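Side-chain contacts in mandelate racemase/muconate lactonizing protein (Paenibacillus sp., PDB 3V5C), which probably dehydrates galacturonate as a magnesium-dependent lyase of the enolase superfamily: residues A[37-42]-A[134-139]; A[229-234]-A[279-284]. The protein carries 1 engineered substitution. All blocks are in the same frame, centred on the assembly; numbering follows the deposited sequence.

Interaction 1 of 2, residues A[37-42]-A[134-139]; sequences GVHGKS and SLYFDD
His39 and Tyr136 meet as a T-shaped pair, the tyrosine bringing its edge to the face of the imidazole. The ring planes stand 66° apart and the centroids lie 4.9 Å from each other. One corner of the phenol ring does the touching: Tyr136 CE2 sits over the histidine, displaced from the middle toward the rim, and comes within 3.6 Å of His39 CE1. From Tyr136 CE2 to His39 ND1 the distance is 3.7 Å, and the next ring carbon, Tyr136 CD2, is 3.8 Å from that same nitrogen. No hydrogen bond joins the two segments, so the contact is a CH edge resting on an aromatic face.

Both side chains leave the backbone toward the opposing segment and cross at about a right angle. Tyr136 carries CG beside its own backbone N and opposite the carbonyl carbon (chi1 -81°), which swings the ring out so that its CD2–CE2 side reaches the histidine. The imidazole is held at a second point, because ND1 is hydrogen-bonded to the carbonyl O of Gly31; that bond should limit rotation of the ring and keep its face presented to the tyrosine.

His39 and Gly40 together face Ala30 in a classic beta bulge, at the end of the loop linking strands 14-30 and 42-52. Tyr136 lies just past the end of strand 126-135, where it also packs on Ala30 and Lys170 and meets the ring of Tyr313. The pair thus ties the connection between two strands of the antiparallel sheet to the exit of a barrel strand, next to strand 167-170.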
ATOM      1  N   GLY A  37      13.949 -12.819   6.816  1.00 14.42           N
ATOM      2  CA  GLY A  37      13.605 -13.208   8.176  1.00 16.91           C
ATOM      3  C   GLY A  37      12.580 -12.331   8.867  1.00 15.56           C
ATOM      4  O   GLY A  37      11.876 -11.546   8.236  1.00 14.91           O
ATOM      5  N   VAL A  38      12.501 -12.477  10.187  1.00 15.79           N
ATOM      6  CA  VAL A  38      11.492 -11.804  10.997  1.00 12.99           C
ATOM      7  C   VAL A  38      11.482 -10.289  10.768  1.00 18.41           C
ATOM      8  O   VAL A  38      12.536  -9.641  10.770  1.00 16.27           O
ATOM      9  CB  VAL A  38      11.697 -12.127  12.489  1.00 15.81           C
ATOM     10  CG1 VAL A  38      10.852 -11.208  13.364  1.00 19.32           C
ATOM     11  CG2 VAL A  38      11.343 -13.603  12.765  1.00 19.09           C
ATOM     12  N   HIS A  39      10.289  -9.732  10.568  1.00 12.39           N
ATOM     13  CA  HIS A  39      10.152  -8.306  10.315  1.00 12.89           C
ATOM     14  C   HIS A  39       9.990  -7.540  11.622  1.00 15.83           C
ATOM     15  O   HIS A  39      10.410  -6.383  11.725  1.00 18.77           O
ATOM     16  CB  HIS A  39       8.959  -8.051   9.402  1.00 14.30           C
ATOM     17  CG  HIS A  39       9.190  -8.464   7.987  1.00 15.42           C
ATOM     18  ND1 HIS A  39       9.301  -9.785   7.603  1.00 12.90           N
ATOM     19  CD2 HIS A  39       9.360  -7.727   6.862  1.00 15.62           C
ATOM     20  CE1 HIS A  39       9.516  -9.841   6.299  1.00 14.81           C
ATOM     21  NE2 HIS A  39       9.556  -8.607   5.829  1.00 18.41           N
ATOM     22  N   GLY A  40       9.391  -8.185  12.620  1.00 13.61           N
ATOM     23  CA  GLY A  40       9.296  -7.618  13.950  1.00 17.82           C
ATOM     24  C   GLY A  40       8.095  -6.719  14.169  1.00 14.97           C
ATOM     25  O   GLY A  40       7.079  -6.795  13.447  1.00 12.54           O
ATOM     26  N   LYS A  41       8.216  -5.866  15.177  1.00 14.74           N
ATOM     27  CA  LYS A  41       7.102  -5.050  15.634  1.00 12.46           C
ATOM     28  C   LYS A  41       7.361  -3.567  15.402  1.00 13.27           C
ATOM     29  O   LYS A  41       6.434  -2.789  15.291  1.00 14.69           O
ATOM     30  CB  LYS A  41       6.897  -5.284  17.126  1.00 20.59           C
ATOM     31  CG  LYS A  41       5.469  -5.399  17.574  1.00 22.26           C
ATOM     32  CD  LYS A  41       5.430  -5.599  19.080  1.00 25.43           C
ATOM     33  CE  LYS A  41       4.237  -4.902  19.699  1.00 30.67           C
ATOM     34  NZ  LYS A  41       2.969  -5.543  19.289  1.00 26.59           N
ATOM     35  N   SER A  42       8.626  -3.178  15.339  1.00 14.16           N
ATOM     36  CA  SER A  42       8.949  -1.754  15.283  1.00 14.73           C
ATOM     37  C   SER A  42       8.661  -1.185  13.896  1.00 15.15           C
ATOM     38  O   SER A  42       8.948  -1.819  12.888  1.00 15.59           O
ATOM     39  CB  SER A  42      10.405  -1.530  15.702  1.00 22.36           C
ATOM     40  OG  SER A  42      10.752  -0.158  15.630  1.00 31.68           O
ATOM     41  N   SER A 134      -1.149  -8.947   7.348  1.00 10.69           N
ATOM     42  CA  SER A 134      -0.226  -9.240   8.451  1.00 11.28           C
ATOM     43  C   SER A 134       0.042 -10.725   8.704  1.00  9.55           C
ATOM     44  O   SER A 134       0.650 -11.064   9.718  1.00 12.12           O
ATOM     45  CB  SER A 134      -0.744  -8.608   9.761  1.00 12.23           C
ATOM     46  OG  SER A 134      -1.945  -9.235  10.199  1.00 13.14           O
ATOM     47  N   LEU A 135      -0.416 -11.595   7.816  1.00 11.62           N
ATOM     48  CA  LEU A 135      -0.293 -13.041   8.043  1.00  9.77           C
ATOM     49  C   LEU A 135       1.045 -13.597   7.514  1.00 10.25           C
ATOM     50  O   LEU A 135       1.091 -14.246   6.478  1.00 12.83           O
ATOM     51  CB  LEU A 135      -1.509 -13.760   7.456  1.00 10.61           C
ATOM     52  CG  LEU A 135      -2.855 -13.338   8.051  1.00 10.84           C
ATOM     53  CD1 LEU A 135      -4.040 -14.009   7.326  1.00 13.97           C
ATOM     54  CD2 LEU A 135      -2.893 -13.651   9.532  1.00 14.74           C
ATOM     55  N   TYR A 136       2.122 -13.291   8.239  1.00 10.62           N
ATOM     56  CA  TYR A 136       3.481 -13.711   7.925  1.00 10.06           C
ATOM     57  C   TYR A 136       3.747 -15.163   8.365  1.00 11.32           C
ATOM     58  O   TYR A 136       2.806 -15.868   8.732  1.00 12.39           O
ATOM     59  CB  TYR A 136       4.497 -12.704   8.515  1.00  8.70           C
ATOM     60  CG  TYR A 136       4.636 -11.489   7.606  1.00 11.59           C
ATOM     61  CD1 TYR A 136       3.539 -10.670   7.345  1.00 14.27           C
ATOM     62  CD2 TYR A 136       5.839 -11.202   6.971  1.00 13.69           C
ATOM     63  CE1 TYR A 136       3.636  -9.592   6.474  1.00 14.30           C
ATOM     64  CE2 TYR A 136       5.942 -10.119   6.100  1.00 13.06           C
ATOM     65  CZ  TYR A 136       4.842  -9.326   5.867  1.00 13.61           C
ATOM     66  OH  TYR A 136       4.957  -8.269   4.989  1.00 13.49           O
ATOM     67  N   PHE A 137       4.999 -15.614   8.288  1.00 11.86           N
ATOM     68  CA  PHE A 137       5.349 -16.988   8.654  1.00 11.81           C
ATOM     69  C   PHE A 137       5.477 -17.092  10.167  1.00 15.58           C
ATOM     70  O   PHE A 137       6.550 -17.413  10.696  1.00 14.16           O
ATOM     71  CB  PHE A 137       6.689 -17.397   8.048  1.00 12.05           C
ATOM     72  CG  PHE A 137       6.704 -17.518   6.534  1.00 11.87           C
ATOM     73  CD1 PHE A 137       5.537 -17.440   5.758  1.00 10.46           C
ATOM     74  CD2 PHE A 137       7.906 -17.777   5.894  1.00 14.27           C
ATOM     75  CE1 PHE A 137       5.606 -17.569   4.350  1.00 11.82           C
ATOM     76  CE2 PHE A 137       7.976 -17.915   4.510  1.00  9.64           C
ATOM     77  CZ  PHE A 137       6.835 -17.818   3.739  1.00  9.00           C
ATOM     78  N   ASP A 138       4.380 -16.831  10.861  1.00 11.30           N
ATOM     79  CA  ASP A 138       4.415 -16.688  12.312  1.00 11.43           C
ATOM     80  C   ASP A 138       4.376 -18.034  13.025  1.00 15.97           C
ATOM     81  O   ASP A 138       4.339 -18.100  14.266  1.00 16.19           O
ATOM     82  CB  ASP A 138       3.241 -15.824  12.734  1.00 11.75           C
ATOM     83  CG  ASP A 138       3.300 -14.445  12.095  1.00 10.94           C
ATOM     84  OD1 ASP A 138       4.362 -13.788  12.225  1.00 11.97           O
ATOM     85  OD2 ASP A 138       2.298 -14.031  11.481  1.00 10.87           O
ATOM     86  N   ASP A 139       4.406 -19.085  12.216  1.00 13.51           N
ATOM     87  CA  ASP A 139       4.260 -20.471  12.654  1.00 12.92           C
ATOM     88  C   ASP A 139       5.559 -21.258  12.606  1.00 17.07           C
ATOM     89  O   ASP A 139       5.537 -22.464  12.840  1.00 15.58           O
ATOM     90  CB  ASP A 139       3.300 -21.169  11.706  1.00 12.42           C
ATOM     91  CG  ASP A 139       3.783 -21.105  10.264  1.00 14.67           C
ATOM     92  OD1 ASP A 139       3.895 -19.985   9.741  1.00 13.41           O
ATOM     93  OD2 ASP A 139       4.077 -22.159   9.667  1.00 16.55           O
TER

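Interaction 2 of 2, residues A[229-234]-A[279-284]. Engineered in segment 229-234: Ala234 (natural residue Glu).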
ATOM      1  N   LEU A 229      -9.585 -18.619  -4.282  1.00 18.06           N
ATOM      2  CA  LEU A 229      -8.445 -17.724  -4.127  1.00 17.46           C
ATOM      3  C   LEU A 229      -8.690 -16.537  -5.033  1.00 14.10           C
ATOM      4  O   LEU A 229      -8.957 -16.704  -6.226  1.00 15.67           O
ATOM      5  CB  LEU A 229      -7.160 -18.416  -4.575  1.00 15.79           C
ATOM      6  CG  LEU A 229      -6.650 -19.582  -3.732  1.00 21.19           C
ATOM      7  CD1 LEU A 229      -5.440 -20.172  -4.416  1.00 20.90           C
ATOM      8  CD2 LEU A 229      -6.295 -19.084  -2.337  1.00 23.54           C
ATOM      9  N   TYR A 230      -8.578 -15.339  -4.476  1.00 13.24           N
ATOM     10  CA  TYR A 230      -8.839 -14.128  -5.233  1.00 12.99           C
ATOM     11  C   TYR A 230      -7.663 -13.757  -6.129  1.00 11.57           C
ATOM     12  O   TYR A 230      -7.846 -13.496  -7.314  1.00 13.67           O
ATOM     13  CB  TYR A 230      -9.199 -12.978  -4.294  1.00 14.21           C
ATOM     14  CG  TYR A 230      -9.669 -11.744  -5.026  1.00 14.33           C
ATOM     15  CD1 TYR A 230     -10.895 -11.731  -5.671  1.00 17.95           C
ATOM     16  CD2 TYR A 230      -8.889 -10.608  -5.083  1.00 13.58           C
ATOM     17  CE1 TYR A 230     -11.322 -10.616  -6.357  1.00 16.82           C
ATOM     18  CE2 TYR A 230      -9.309  -9.487  -5.764  1.00 13.74           C
ATOM     19  CZ  TYR A 230     -10.529  -9.502  -6.398  1.00 15.47           C
ATOM     20  OH  TYR A 230     -10.972  -8.386  -7.064  1.00 17.00           O
ATOM     21  N   TRP A 231      -6.462 -13.673  -5.554  1.00 10.98           N
ATOM     22  CA  TRP A 231      -5.276 -13.520  -6.389  1.00 11.88           C
ATOM     23  C   TRP A 231      -4.028 -14.197  -5.852  1.00 10.79           C
ATOM     24  O   TRP A 231      -3.937 -14.540  -4.656  1.00 11.61           O
ATOM     25  CB  TRP A 231      -5.007 -12.047  -6.711  1.00 10.74           C
ATOM     26  CG  TRP A 231      -4.315 -11.164  -5.683  1.00 10.49           C
ATOM     27  CD1 TRP A 231      -3.179 -11.429  -4.958  1.00  9.92           C
ATOM     28  CD2 TRP A 231      -4.670  -9.810  -5.378  1.00  9.76           C
ATOM     29  NE1 TRP A 231      -2.839 -10.333  -4.194  1.00 13.32           N
ATOM     30  CE2 TRP A 231      -3.734  -9.327  -4.440  1.00 10.81           C
ATOM     31  CE3 TRP A 231      -5.713  -8.970  -5.789  1.00 12.58           C
ATOM     32  CZ2 TRP A 231      -3.818  -8.032  -3.885  1.00 12.40           C
ATOM     33  CZ3 TRP A 231      -5.786  -7.673  -5.249  1.00 13.15           C
ATOM     34  CH2 TRP A 231      -4.840  -7.226  -4.319  1.00 13.60           C
ATOM     35  N   LEU A 232      -3.107 -14.415  -6.783  1.00 10.46           N
ATOM     36  CA  LEU A 232      -1.778 -14.934  -6.529  1.00  9.21           C
ATOM     37  C   LEU A 232      -0.761 -13.848  -6.819  1.00 11.04           C
ATOM     38  O   LEU A 232      -0.628 -13.402  -7.965  1.00 10.84           O
ATOM     39  CB  LEU A 232      -1.519 -16.115  -7.464  1.00 13.46           C
ATOM     40  CG  LEU A 232      -0.074 -16.602  -7.588  1.00 16.04           C
ATOM     41  CD1 LEU A 232       0.367 -17.258  -6.306  1.00 16.09           C
ATOM     42  CD2 LEU A 232       0.065 -17.576  -8.751  1.00 16.59           C
ATOM     43  N   GLU A 233      -0.032 -13.449  -5.789  1.00 11.63           N
ATOM     44  CA  GLU A 233       0.917 -12.347  -5.864  1.00 10.00           C
ATOM     45  C   GLU A 233       2.352 -12.855  -5.780  1.00 10.77           C
ATOM     46  O   GLU A 233       2.694 -13.698  -4.930  1.00 10.95           O
ATOM     47  CB  GLU A 233       0.598 -11.365  -4.724  1.00 10.53           C
ATOM     48  CG  GLU A 233       1.674 -10.406  -4.291  1.00 12.00           C
ATOM     49  CD  GLU A 233       1.106  -9.330  -3.367  1.00 13.26           C
ATOM     50  OE1 GLU A 233      -0.115  -9.327  -3.176  1.00 14.66           O
ATOM     51  OE2 GLU A 233       1.886  -8.503  -2.866  1.00 20.99           O
ATOM     52  N   ALA A 234       3.194 -12.346  -6.680  1.00  8.94           N
ATOM     53  CA  ALA A 234       4.624 -12.609  -6.595  1.00 10.65           C
ATOM     54  C   ALA A 234       4.959 -14.093  -6.480  1.00 11.98           C
ATOM     55  O   ALA A 234       5.743 -14.484  -5.629  1.00 12.33           O
ATOM     56  CB  ALA A 234       5.241 -11.822  -5.448  1.00 10.41           C
ATOM     57  N   VAL A 279      -0.872 -10.554 -16.686  1.00 12.23           N
ATOM     58  CA  VAL A 279      -0.908 -10.074 -15.302  1.00 10.98           C
ATOM     59  C   VAL A 279      -2.148  -9.193 -15.161  1.00 13.08           C
ATOM     60  O   VAL A 279      -2.456  -8.420 -16.070  1.00 13.56           O
ATOM     61  CB  VAL A 279       0.373  -9.267 -14.941  1.00 10.11           C
ATOM     62  CG1 VAL A 279       0.240  -8.607 -13.576  1.00 13.29           C
ATOM     63  CG2 VAL A 279       1.631 -10.160 -15.000  1.00 13.25           C
ATOM     64  N   ASP A 280      -2.890  -9.341 -14.060  1.00 10.22           N
ATOM     65  CA  ASP A 280      -4.188  -8.679 -13.913  1.00 10.68           C
ATOM     66  C   ASP A 280      -4.187  -7.479 -12.973  1.00 11.05           C
ATOM     67  O   ASP A 280      -4.953  -6.544 -13.162  1.00 12.90           O
ATOM     68  CB  ASP A 280      -5.213  -9.685 -13.393  1.00 11.04           C
ATOM     69  CG  ASP A 280      -5.298 -10.902 -14.275  1.00 18.84           C
ATOM     70  OD1 ASP A 280      -5.583 -10.739 -15.484  1.00 17.27           O
ATOM     71  OD2 ASP A 280      -5.042 -12.009 -13.777  1.00 13.20           O
ATOM     72  N   VAL A 281      -3.331  -7.526 -11.952  1.00  9.90           N
ATOM     73  CA  VAL A 281      -3.348  -6.563 -10.868  1.00 10.17           C
ATOM     74  C   VAL A 281      -1.934  -6.040 -10.692  1.00 12.57           C
ATOM     75  O   VAL A 281      -0.996  -6.821 -10.557  1.00 11.15           O
ATOM     76  CB  VAL A 281      -3.757  -7.241  -9.544  1.00  9.38           C
ATOM     77  CG1 VAL A 281      -3.708  -6.247  -8.400  1.00 13.04           C
ATOM     78  CG2 VAL A 281      -5.152  -7.860  -9.655  1.00 12.12           C
ATOM     79  N   LEU A 282      -1.785  -4.724 -10.726  1.00 10.54           N
ATOM     80  CA  LEU A 282      -0.463  -4.094 -10.633  1.00 10.88           C
ATOM     81  C   LEU A 282      -0.251  -3.498  -9.252  1.00 10.68           C
ATOM     82  O   LEU A 282      -1.142  -2.836  -8.704  1.00 10.83           O
ATOM     83  CB  LEU A 282      -0.298  -3.009 -11.692  1.00 11.37           C
ATOM     84  CG  LEU A 282      -0.052  -3.472 -13.135  1.00 10.89           C
ATOM     85  CD1 LEU A 282       1.181  -4.385 -13.212  1.00 15.06           C
ATOM     86  CD2 LEU A 282      -1.276  -4.155 -13.719  1.00 10.87           C
ATOM     87  N   GLN A 283       0.941  -3.690  -8.702  1.00  9.68           N
ATOM     88  CA  GLN A 283       1.143  -3.423  -7.283  1.00  8.24           C
ATOM     89  C   GLN A 283       2.337  -2.551  -6.970  1.00  9.08           C
ATOM     90  O   GLN A 283       2.967  -2.721  -5.933  1.00 10.54           O
ATOM     91  CB  GLN A 283       1.261  -4.759  -6.522  1.00 10.20           C
ATOM     92  CG  GLN A 283       0.056  -5.680  -6.747  1.00  9.83           C
ATOM     93  CD  GLN A 283       0.200  -6.983  -5.989  1.00 10.69           C
ATOM     94  OE1 GLN A 283       1.122  -7.755  -6.237  1.00 11.97           O
ATOM     95  NE2 GLN A 283      -0.712  -7.226  -5.051  1.00 13.93           N
ATOM     96  N   TYR A 284       2.630  -1.593  -7.848  1.00  8.98           N
ATOM     97  CA  TYR A 284       3.622  -0.577  -7.515  1.00 10.17           C
ATOM     98  C   TYR A 284       3.314   0.065  -6.169  1.00  9.93           C
ATOM     99  O   TYR A 284       2.165   0.258  -5.791  1.00  9.89           O
ATOM    100  CB  TYR A 284       3.732   0.480  -8.626  1.00  8.15           C
ATOM    101  CG  TYR A 284       4.044  -0.162  -9.943  1.00 10.25           C
ATOM    102  CD1 TYR A 284       5.351  -0.410 -10.302  1.00 13.47           C
ATOM    103  CD2 TYR A 284       3.029  -0.576 -10.798  1.00 10.72           C
ATOM    104  CE1 TYR A 284       5.657  -1.040 -11.509  1.00 12.51           C
ATOM    105  CE2 TYR A 284       3.317  -1.208 -12.001  1.00 16.58           C
ATOM    106  CZ  TYR A 284       4.626  -1.437 -12.342  1.00 11.60           C
ATOM    107  OH  TYR A 284       4.904  -2.054 -13.547  1.00 14.20           O
TER
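Trp231 meets Val281 and Gln283 together. Val281 sets CG1 over one face of the indole, offset toward the rim, 4.0 Å from Trp231 CZ3. The side chain of Gln283 runs against that of Trp231 and brings NE2 to 3.4 Å from Trp231 CZ2, its amide plane turned 89° from the indole. The indole takes the cramped rotamer, CG between backbone N and carbonyl carbon (chi1 80°), and from there Trp231 NE1 donates to Glu233 OE1 at 3.1 Å, where the oxygen accepts with its anti lone pair, the one away from OE2.

Two residues on, Glu233 extends its chain to the same place. Glu233 OE1 takes a second bond, from Gln283 NE2 at 2.9 Å with a fairly straight N-H...O angle of 160°. This donor comes from above the carboxylate plane, although the acceptor lies close to the plane of the amide. Glu233 OE2 is salt-bridged to Lys168, so both oxygens of this buried carboxylate are engaged. With an alanine here, the indole N-H and the Gln283 amide are likely to lose the oxygen they share, and Lys168 its carboxylate mate, leaving the amide able to turn.

Strand 258-261 runs between the two strands and sets Ala260 against Val281 and Gln283. Inward-facing side chains meeting across a strand in this way are characteristic of a TIM barrel, here of the enolase type, with the side chain of Gln283 about 7 Å from the bound magnesium ion.

In the fold
Interaction 2 lies in the barrel core, with every touching residue buried, whereas interaction 1 is only partly buried and sits farther from the centre of the chain. Their centres are 21 Å apart and they do not touch, yet both reach the same mixed sheet: 134-139 leaves one barrel strand, while 229-234 and 279-284 belong to two others. Segment 37-42 alone belongs to a connection between strands of the antiparallel sheet, so interaction 1 joins two parts of the fold and interaction 2 works within one. The chemistry differs accordingly. A lone aromatic pair without a cross-segment hydrogen bond serves the junction; near the magnesium ion, apolar contact is combined with a polar network round a buried carboxylate.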